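Local atomic coordinates of uncharacterized protein lp_1913 (Lactobacillus plantarum, PDB entry 3FLH), a protein that is of unknown function but folds as a rhodanese-like domain, a family that includes sulfurtransferases and is related to phosphatases. Residues B[42-47]-B[55-60]; B[48-53]-B[105-110]; B[63-68]-B[94-99]; B[88-93]-B[98-103]. All coordinates share one frame; numbering follows the deposited sequence.

Contact 1. Residues B[42-47]-B[55-60]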
# COMPACT_ATOMS: atom_id res chain seq x y z
N PRO B 42 12.19 7.68 17.46
CA PRO B 42 11.31 8.60 18.20
C PRO B 42 9.90 8.08 18.45
O PRO B 42 9.35 8.26 19.53
CB PRO B 42 11.34 9.87 17.34
CG PRO B 42 11.59 9.35 15.96
CD PRO B 42 12.65 8.30 16.20
N ALA B 43 9.32 7.43 17.45
CA ALA B 43 7.96 6.90 17.57
C ALA B 43 7.88 5.77 18.60
O ALA B 43 6.88 5.63 19.30
CB ALA B 43 7.46 6.42 16.22
N GLN B 44 8.93 4.97 18.67
CA GLN B 44 8.97 3.84 19.59
C GLN B 44 9.15 4.21 21.07
O GLN B 44 9.13 3.34 21.94
CB GLN B 44 10.07 2.87 19.14
CG GLN B 44 9.81 2.31 17.75
CD GLN B 44 10.41 0.94 17.56
OE1 GLN B 44 10.23 0.05 18.40
NE2 GLN B 44 11.10 0.74 16.44
N VAL B 45 9.31 5.50 21.34
CA VAL B 45 9.46 5.99 22.70
C VAL B 45 8.12 5.92 23.45
O VAL B 45 8.08 5.85 24.68
CB VAL B 45 9.98 7.46 22.71
CG1 VAL B 45 10.01 8.01 24.13
CG2 VAL B 45 11.39 7.51 22.11
N LYS B 46 7.02 5.92 22.70
CA LYS B 46 5.68 5.84 23.30
C LYS B 46 5.42 4.44 23.84
O LYS B 46 4.41 4.20 24.50
CB LYS B 46 4.60 6.19 22.27
CG LYS B 46 4.73 7.59 21.68
CD LYS B 46 3.53 7.94 20.82
CE LYS B 46 2.25 8.04 21.64
NZ LYS B 46 2.35 9.12 22.68
N LYS B 47 6.33 3.52 23.54
CA LYS B 47 6.21 2.15 24.02
C LYS B 47 4.86 1.50 23.72
O LYS B 47 4.31 0.79 24.57
CB LYS B 47 6.48 2.10 25.53
CG LYS B 47 7.92 2.45 25.92
CD LYS B 47 8.91 1.49 25.27
CE LYS B 47 10.33 1.74 25.76
NZ LYS B 47 11.32 0.84 25.11
N ALA B 55 12.13 -3.85 19.18
CA ALA B 55 12.32 -2.51 18.62
C ALA B 55 13.54 -2.52 17.72
O ALA B 55 14.67 -2.66 18.18
CB ALA B 55 12.49 -1.49 19.74
N MSE B 56 13.31 -2.37 16.42
CA MSE B 56 14.38 -2.38 15.44
C MSE B 56 14.12 -1.41 14.29
O MSE B 56 13.64 -1.80 13.22
CB MSE B 56 14.57 -3.80 14.89
CG MSE B 56 15.55 -3.89 13.75
SE MSE B 56 16.75 -5.36 13.98
CE MSE B 56 15.49 -6.81 14.00
N PRO B 57 14.45 -0.13 14.50
CA PRO B 57 14.26 0.93 13.50
C PRO B 57 14.78 0.50 12.14
O PRO B 57 15.89 -0.03 12.02
CB PRO B 57 15.04 2.09 14.09
CG PRO B 57 14.82 1.91 15.55
CD PRO B 57 15.06 0.42 15.72
N ALA B 58 13.97 0.71 11.12
CA ALA B 58 14.30 0.34 9.75
C ALA B 58 15.72 0.74 9.32
O ALA B 58 16.39 -0.04 8.64
CB ALA B 58 13.28 0.94 8.80
N LYS B 59 16.16 1.93 9.71
CA LYS B 59 17.49 2.41 9.32
C LYS B 59 18.63 1.74 10.08
O LYS B 59 19.79 2.07 9.88
CB LYS B 59 17.59 3.93 9.52
CG LYS B 59 17.89 4.36 10.95
CD LYS B 59 17.99 5.88 11.07
CE LYS B 59 18.70 6.30 12.35
NZ LYS B 59 18.08 5.72 13.57
N ASP B 60 18.30 0.80 10.96
CA ASP B 60 19.31 0.11 11.73
C ASP B 60 19.24 -1.39 11.48
O ASP B 60 20.12 -2.14 11.88
CB ASP B 60 19.12 0.38 13.22
CG ASP B 60 19.23 1.85 13.56
OD1 ASP B 60 20.29 2.45 13.27
OD2 ASP B 60 18.27 2.41 14.12
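Gln44 lays the end of its side chain against the backbone bend at Ala55, Met56 and Pro57, its amide oxygen meeting one residue and its nitrogen the next two. OE1 lies 3.0 Å from CB of Ala55, an approach so short that its detail is doubtful, and no hydrogen bond is involved. The surer contacts are those of NE2, 3.8 Å from the N of selenomethionine Met56 and 4.0 Å from CG of Pro57. The nearest alpha carbons, those of Gln44 and Ala55, stand 7.2 Å apart, a gap that the glutamine side chain bridges. Its CG lies beside the backbone N, opposite the carbonyl carbon (chi1 -61°), and the chain then runs extended (chi2 -152°), which carries the amide across.

The orientation of that amide is fixed from outside the two segments: NE2 donates hydrogen bonds to the carbonyl oxygens of Asp37 and Arg39, so this buried nitrogen is satisfied at the end of strand 33-37 and in the loop just after it. Met56 is tied to the same region by a backbone hydrogen bond with Asp37, and its side chain packs onto Leu61 and Arg64. Farther along the chain, Asp60 N bonds to Pro57 O at 2.8 Å as helix 58-64 begins. Gln44 therefore connects two loops at the C-terminal ends of neighbouring parallel strands, 33-37 and 54-55, in the alpha/beta sheet of a rhodanese-like domain.

Contact 2. Residues B[48-53]-B[105-110]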
# COMPACT_ATOMS: atom_id res chain seq x y z
N ASP B 48 4.33 1.73 22.53
CA ASP B 48 3.05 1.17 22.12
C ASP B 48 3.22 0.03 21.12
O ASP B 48 2.35 -0.21 20.28
CB ASP B 48 2.16 2.26 21.52
CG ASP B 48 2.85 3.03 20.40
OD1 ASP B 48 2.17 3.86 19.76
OD2 ASP B 48 4.06 2.82 20.15
N GLN B 49 4.33 -0.69 21.22
CA GLN B 49 4.59 -1.79 20.30
C GLN B 49 3.70 -3.00 20.55
O GLN B 49 3.05 -3.12 21.60
CB GLN B 49 6.05 -2.22 20.40
CG GLN B 49 6.38 -2.94 21.69
CD GLN B 49 6.97 -2.03 22.75
OE1 GLN B 49 6.67 -0.83 22.80
NE2 GLN B 49 7.80 -2.59 23.62
N ILE B 50 3.67 -3.88 19.56
CA ILE B 50 2.91 -5.11 19.62
C ILE B 50 3.59 -6.00 20.67
O ILE B 50 4.82 -5.99 20.80
CB ILE B 50 2.91 -5.82 18.23
CG1 ILE B 50 2.09 -4.98 17.24
CG2 ILE B 50 2.36 -7.23 18.34
CD1 ILE B 50 2.08 -5.51 15.81
N LYS B 51 2.78 -6.75 21.41
CA LYS B 51 3.29 -7.64 22.45
C LYS B 51 4.46 -8.50 21.95
O LYS B 51 4.35 -9.17 20.93
CB LYS B 51 2.16 -8.54 22.95
CG LYS B 51 2.57 -9.49 24.06
CD LYS B 51 1.40 -10.31 24.57
CE LYS B 51 1.86 -11.26 25.68
NZ LYS B 51 2.44 -10.51 26.84
N GLY B 52 5.57 -8.46 22.68
CA GLY B 52 6.74 -9.24 22.30
C GLY B 52 7.54 -8.73 21.11
O GLY B 52 8.52 -9.35 20.70
N ALA B 53 7.14 -7.58 20.56
CA ALA B 53 7.84 -7.03 19.41
C ALA B 53 9.20 -6.46 19.78
O ALA B 53 9.36 -5.83 20.82
CB ALA B 53 7.00 -5.94 18.75
N GLY B 105 -1.97 -4.80 7.67
CA GLY B 105 -2.65 -3.88 8.56
C GLY B 105 -1.70 -3.02 9.39
O GLY B 105 -2.08 -1.95 9.87
N ALA B 106 -0.47 -3.49 9.57
CA ALA B 106 0.54 -2.75 10.33
C ALA B 106 0.09 -2.48 11.77
O ALA B 106 -0.82 -3.14 12.28
CB ALA B 106 0.87 -1.44 9.62
N LEU B 107 0.72 -1.51 12.42
CA LEU B 107 0.39 -1.17 13.80
C LEU B 107 -1.00 -0.56 13.93
O LEU B 107 -1.74 -0.89 14.86
CB LEU B 107 1.42 -0.19 14.37
CG LEU B 107 1.21 0.16 15.85
CD1 LEU B 107 1.26 -1.11 16.69
CD2 LEU B 107 2.28 1.14 16.31
N GLU B 108 -1.34 0.32 13.00
CA GLU B 108 -2.65 0.97 13.01
C GLU B 108 -3.75 -0.09 12.98
O GLU B 108 -4.68 -0.04 13.77
CB GLU B 108 -2.79 1.90 11.80
CG GLU B 108 -4.11 2.65 11.73
CD GLU B 108 -4.38 3.26 10.36
OE1 GLU B 108 -4.54 2.49 9.39
OE2 GLU B 108 -4.43 4.50 10.26
N GLY B 109 -3.64 -1.04 12.06
CA GLY B 109 -4.64 -2.09 11.96
C GLY B 109 -4.69 -2.95 13.21
O GLY B 109 -5.76 -3.27 13.72
N TRP B 110 -3.51 -3.33 13.71
CA TRP B 110 -3.41 -4.16 14.91
C TRP B 110 -4.13 -3.50 16.09
O TRP B 110 -4.91 -4.16 16.79
CB TRP B 110 -1.93 -4.40 15.24
CG TRP B 110 -1.67 -5.39 16.33
CD1 TRP B 110 -1.61 -5.15 17.68
CD2 TRP B 110 -1.42 -6.79 16.16
NE1 TRP B 110 -1.33 -6.31 18.36
CE2 TRP B 110 -1.21 -7.34 17.45
CE3 TRP B 110 -1.35 -7.64 15.05
CZ2 TRP B 110 -0.94 -8.69 17.65
CZ3 TRP B 110 -1.08 -8.99 15.25
CH2 TRP B 110 -0.88 -9.50 16.54
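Ile50 crosses Trp110 at about a right angle and covers one face of the indole with three of its carbons. CG1 sits 3.7 Å from the centroid of the five-membered ring and only 10° off its normal, a CH-pi contact over the face. CD1 is 3.7 Å above the ring plane, displaced toward the rim, and CG2 lies 3.7 Å from CZ2 of Trp110 on the benzene side. This spread follows from Ile50 chi1 of -68°, which sets CG1 beside the backbone N and CG2 opposite it.

Leu107, one helical turn before Trp110, flanks the isoleucine: its CD1 is 4.0 Å from CG1 of Ile50 and 3.9 Å from O of Asp48. That carbonyl oxygen is buried with no polar partner in the model. The carboxylate of Asp48 is held by salt bridges to Lys111 and Arg39.

The indole nitrogen donates to the carbonyl oxygen of Pro116, which helps fix the rotation of the ring whose face Ile50 covers. Ile50 also begins a type II turn, closed by Ala53 N to Ile50 O. The loop leading into strand 54-55 thus packs on helix 106-112, while Trp110 reaches on to His19, Val22 and Met26 of helix 19-27 and Leu107 touches Tyr77 of strand 73-77.

Contact 3. Residues B[63-68]-B[94-99]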
# COMPACT_ATOMS: atom_id res chain seq x y z
N THR B 63 22.13 -3.30 9.93
CA THR B 63 23.23 -3.31 10.90
C THR B 63 23.05 -4.31 12.04
O THR B 63 24.01 -4.96 12.46
CB THR B 63 23.43 -1.91 11.52
OG1 THR B 63 23.80 -0.98 10.49
CG2 THR B 63 24.54 -1.95 12.58
N ARG B 64 21.82 -4.43 12.53
CA ARG B 64 21.51 -5.32 13.66
C ARG B 64 20.91 -6.66 13.27
O ARG B 64 20.44 -7.41 14.13
CB ARG B 64 20.56 -4.60 14.62
CG ARG B 64 21.14 -3.34 15.25
CD ARG B 64 20.10 -2.63 16.10
NE ARG B 64 19.43 -3.56 17.00
CZ ARG B 64 18.27 -3.32 17.61
NH1 ARG B 64 17.63 -2.17 17.43
NH2 ARG B 64 17.75 -4.24 18.40
N ILE B 65 20.94 -6.97 11.98
CA ILE B 65 20.36 -8.21 11.50
C ILE B 65 21.20 -9.43 11.90
O ILE B 65 20.77 -10.57 11.74
CB ILE B 65 20.19 -8.15 9.96
CG1 ILE B 65 19.10 -9.13 9.52
CG2 ILE B 65 21.51 -8.45 9.26
CD1 ILE B 65 18.69 -8.95 8.08
N GLY B 66 22.38 -9.17 12.44
CA GLY B 66 23.26 -10.25 12.87
C GLY B 66 22.92 -10.78 14.25
O GLY B 66 23.55 -11.72 14.73
N GLU B 67 21.92 -10.18 14.88
CA GLU B 67 21.51 -10.59 16.22
C GLU B 67 20.24 -11.44 16.13
O GLU B 67 19.66 -11.81 17.15
CB GLU B 67 21.21 -9.37 17.09
CG GLU B 67 22.01 -8.14 16.72
CD GLU B 67 21.55 -6.90 17.46
OE1 GLU B 67 20.33 -6.79 17.73
OE2 GLU B 67 22.40 -6.04 17.77
N LEU B 68 19.82 -11.75 14.91
CA LEU B 68 18.60 -12.52 14.71
C LEU B 68 18.82 -14.01 14.49
O LEU B 68 19.78 -14.43 13.85
CB LEU B 68 17.82 -11.93 13.52
CG LEU B 68 17.49 -10.43 13.59
CD1 LEU B 68 16.75 -10.01 12.34
CD2 LEU B 68 16.67 -10.12 14.83
N LEU B 94 14.89 -10.83 3.36
CA LEU B 94 14.84 -11.86 2.31
C LEU B 94 16.16 -11.93 1.54
O LEU B 94 16.60 -13.01 1.16
CB LEU B 94 13.67 -11.59 1.35
CG LEU B 94 12.23 -11.52 1.92
CD1 LEU B 94 11.25 -11.29 0.76
CD2 LEU B 94 11.88 -12.81 2.65
N SER B 95 16.81 -10.78 1.30
CA SER B 95 18.09 -10.79 0.58
C SER B 95 19.18 -11.46 1.40
O SER B 95 20.14 -12.01 0.85
CB SER B 95 18.53 -9.36 0.23
OG SER B 95 17.66 -8.77 -0.71
N ALA B 96 19.04 -11.41 2.72
CA ALA B 96 20.02 -12.00 3.63
C ALA B 96 19.78 -13.49 3.86
O ALA B 96 20.52 -14.13 4.61
CB ALA B 96 19.99 -11.26 4.97
N GLY B 97 18.77 -14.04 3.21
CA GLY B 97 18.48 -15.46 3.37
C GLY B 97 17.54 -15.77 4.52
O GLY B 97 17.47 -16.92 4.98
N PHE B 98 16.81 -14.77 4.99
CA PHE B 98 15.86 -14.97 6.08
C PHE B 98 14.45 -15.15 5.56
O PHE B 98 14.12 -14.75 4.44
CB PHE B 98 15.87 -13.76 7.04
CG PHE B 98 17.03 -13.76 7.99
CD1 PHE B 98 17.00 -14.54 9.14
CD2 PHE B 98 18.16 -12.98 7.74
CE1 PHE B 98 18.08 -14.56 10.01
CE2 PHE B 98 19.24 -12.99 8.60
CZ PHE B 98 19.21 -13.78 9.75
N GLU B 99 13.61 -15.78 6.38
CA GLU B 99 12.22 -15.96 6.03
C GLU B 99 11.49 -14.84 6.76
O GLU B 99 11.59 -14.73 7.98
CB GLU B 99 11.72 -17.33 6.51
CG GLU B 99 12.11 -18.48 5.59
CD GLU B 99 11.51 -18.31 4.20
OE1 GLU B 99 10.26 -18.32 4.09
OE2 GLU B 99 12.28 -18.15 3.23
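Ile65, near the C-terminal end of helix 58-64, reaches toward the aromatic ring of Phe98, the two side chains sliding past each other in opposite directions. From CB, the longer branch leaves opposite the backbone N (chi1 -156°) and stays extended at chi2 169°. CG1 is the first atom to touch, 4.0 Å from CE2 of Phe98, approaching the ring obliquely. CD1, at the tip, lies between two neighbours: CD2 of Phe98 at 4.1 Å and CB of Ala96 at 4.1 Å. The same methyl group also packs on Val92 and Leu93 of helix 85-95, so the isoleucine bridges the end of that helix and the ring beyond it.

Leu68 meets another part of the phenyl rim. Its carbonyl oxygen lies near the ring plane, 4.2 Å from CZ of Phe98, and its CB is 4.4 Å from CE1 of Phe98. At van der Waals distances and with no hydrogen bond across, the side chains pack mainly through apolar atoms, near the surface.

Ala96 and Phe98 flank Gly97, whose positive phi of 89° reverses the chain at the C-terminus of helix 85-95. Gly97 N bonds back to Leu94 O at 3.2 Å, within the two-bond pattern of a Schellman motif. The contact thus joins the end of helix 58-64 to the Schellman-capped end of helix 85-95, the helix of the beta-alpha-beta unit that returns to strand 99-103 in this rhodanese-like domain.

Contact 4. Residues B[88-93]-B[98-103]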
# COMPACT_ATOMS: atom_id res chain seq x y z
N THR B 88 10.93 -2.32 2.55
CA THR B 88 12.36 -2.11 2.54
C THR B 88 13.02 -3.05 3.55
O THR B 88 14.04 -3.67 3.26
CB THR B 88 12.69 -0.62 2.83
OG1 THR B 88 12.20 0.17 1.75
CG2 THR B 88 14.19 -0.41 2.97
N ALA B 89 12.43 -3.17 4.73
CA ALA B 89 12.96 -4.08 5.75
C ALA B 89 12.85 -5.51 5.22
O ALA B 89 13.79 -6.29 5.33
CB ALA B 89 12.17 -3.94 7.05
N LEU B 90 11.69 -5.84 4.65
CA LEU B 90 11.47 -7.18 4.11
C LEU B 90 12.54 -7.54 3.08
O LEU B 90 13.06 -8.65 3.09
CB LEU B 90 10.08 -7.30 3.48
CG LEU B 90 9.63 -8.70 3.04
CD1 LEU B 90 9.61 -9.65 4.25
CD2 LEU B 90 8.24 -8.65 2.42
N LEU B 91 12.87 -6.60 2.20
CA LEU B 91 13.87 -6.84 1.17
C LEU B 91 15.24 -7.16 1.77
O LEU B 91 15.97 -8.02 1.27
CB LEU B 91 13.99 -5.61 0.25
CG LEU B 91 15.01 -5.72 -0.89
CD1 LEU B 91 14.74 -6.97 -1.71
CD2 LEU B 91 14.93 -4.48 -1.77
N VAL B 92 15.57 -6.46 2.85
CA VAL B 92 16.84 -6.69 3.53
C VAL B 92 16.88 -8.10 4.11
O VAL B 92 17.86 -8.83 3.93
CB VAL B 92 17.04 -5.65 4.67
CG1 VAL B 92 18.30 -5.96 5.46
CG2 VAL B 92 17.12 -4.25 4.07
N LEU B 93 15.80 -8.49 4.79
CA LEU B 93 15.71 -9.81 5.41
C LEU B 93 15.74 -10.94 4.37
O LEU B 93 16.52 -11.89 4.50
CB LEU B 93 14.44 -9.90 6.26
CG LEU B 93 14.38 -9.03 7.52
CD1 LEU B 93 12.95 -8.92 8.03
CD2 LEU B 93 15.29 -9.64 8.59
N PHE B 98 16.81 -14.77 4.99
CA PHE B 98 15.86 -14.97 6.08
C PHE B 98 14.45 -15.15 5.56
O PHE B 98 14.12 -14.75 4.44
CB PHE B 98 15.87 -13.76 7.04
CG PHE B 98 17.03 -13.76 7.99
CD1 PHE B 98 17.00 -14.54 9.14
CD2 PHE B 98 18.16 -12.98 7.74
CE1 PHE B 98 18.08 -14.56 10.01
CE2 PHE B 98 19.24 -12.99 8.60
CZ PHE B 98 19.21 -13.78 9.75
N GLU B 99 13.61 -15.78 6.38
CA GLU B 99 12.22 -15.96 6.03
C GLU B 99 11.49 -14.84 6.76
O GLU B 99 11.59 -14.73 7.98
CB GLU B 99 11.72 -17.33 6.51
CG GLU B 99 12.11 -18.48 5.59
CD GLU B 99 11.51 -18.31 4.20
OE1 GLU B 99 10.26 -18.32 4.09
OE2 GLU B 99 12.28 -18.15 3.23
N ALA B 100 10.79 -13.98 6.02
CA ALA B 100 10.07 -12.88 6.64
C ALA B 100 8.82 -12.49 5.89
O ALA B 100 8.60 -12.91 4.76
CB ALA B 100 10.99 -11.68 6.80
N TYR B 101 8.00 -11.68 6.54
CA TYR B 101 6.74 -11.21 5.97
C TYR B 101 6.43 -9.86 6.61
O TYR B 101 6.94 -9.54 7.69
CB TYR B 101 5.60 -12.18 6.31
CG TYR B 101 5.76 -13.58 5.73
CD1 TYR B 101 5.41 -13.85 4.41
CD2 TYR B 101 6.28 -14.62 6.50
CE1 TYR B 101 5.58 -15.12 3.86
CE2 TYR B 101 6.46 -15.89 5.97
CZ TYR B 101 6.11 -16.14 4.64
OH TYR B 101 6.31 -17.38 4.10
N GLU B 102 5.60 -9.07 5.94
CA GLU B 102 5.19 -7.79 6.49
C GLU B 102 3.83 -8.07 7.14
O GLU B 102 3.04 -8.86 6.61
CB GLU B 102 5.03 -6.75 5.38
CG GLU B 102 4.92 -5.36 5.95
CD GLU B 102 4.71 -4.28 4.91
OE1 GLU B 102 5.39 -4.31 3.85
OE2 GLU B 102 3.88 -3.39 5.16
N LEU B 103 3.55 -7.46 8.29
CA LEU B 103 2.27 -7.65 8.97
C LEU B 103 1.16 -6.89 8.23
O LEU B 103 1.25 -5.68 8.08
CB LEU B 103 2.33 -7.15 10.42
CG LEU B 103 1.00 -7.06 11.20
CD1 LEU B 103 0.44 -8.47 11.40
CD2 LEU B 103 1.22 -6.40 12.58
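Leu90 and Leu93 converge on Ala100 through different first torsions. In Leu90 chi1 of -172° sets CG opposite the backbone N, which brings CD1 onto the strand; in Leu93 chi1 of -68° sets CG beside the N, with the branch carrying CD1 extended away from CA. The methyl CB of Ala100 accepts both, lying 3.5 Å from CD1 of Leu90 and 3.6 Å from CD1 of Leu93. Leu90 presses beyond that methyl onto the backbone itself: its CD1 is 3.4 Å from C of Ala100 and 3.5 Å from N of Tyr101. Beside so small a side chain, Leu90 packs directly against the peptide group between Ala100 and Tyr101.

At the other end of the contact the backbones meet. Phe98 N donates to Leu93 O over 2.9 Å in a moderately bent bond, the donor tilted out of the carbonyl plane. The same oxygen lies 3.2 Å from CB of Phe98 and near the plane of its ring, at the edge. Of the two Schellman bonds around Gly97 this one spans more residues, and it ties the last turn of the helix to the residue entering the strand.

The axes of helix segment 88-93 and strand 99-103 approach to 8.1 Å and run nearly antiparallel, at 173°. Outside the pair, Leu93 also packs on Val76 of strand 73-77, and Leu90 touches Leu15 as well as Leu9 of the second subunit. This antiparallel packing of helix on following strand is the second half of a beta-alpha-beta crossover, here formed by strand 73-77, helix 85-95 and strand 99-103 of the parallel sheet.

How the contacts relate
Along the chain, contacts 1 and 2 interleave their segments, whereas contacts 3 and 4 lie between the two segments of contact 2. Contacts 3 and 4 have centres about 9 Å apart, use helix 85-95 together and share Phe98; Ile65 of one packs on Leu93 of the other. Both touch the second subunit. Contact 1 joins contact 3 through helix 58-64, where Arg64 probably hydrogen-bonds to the Ala55 carbonyl oxygen. Contact 2 lies across the chain's centre from contact 4, their centres about 16 Å apart, yet Ile50 and Trp110 reach Leu103 at the end of strand 99-103. All four thus join helices and loops that surround one parallel sheet.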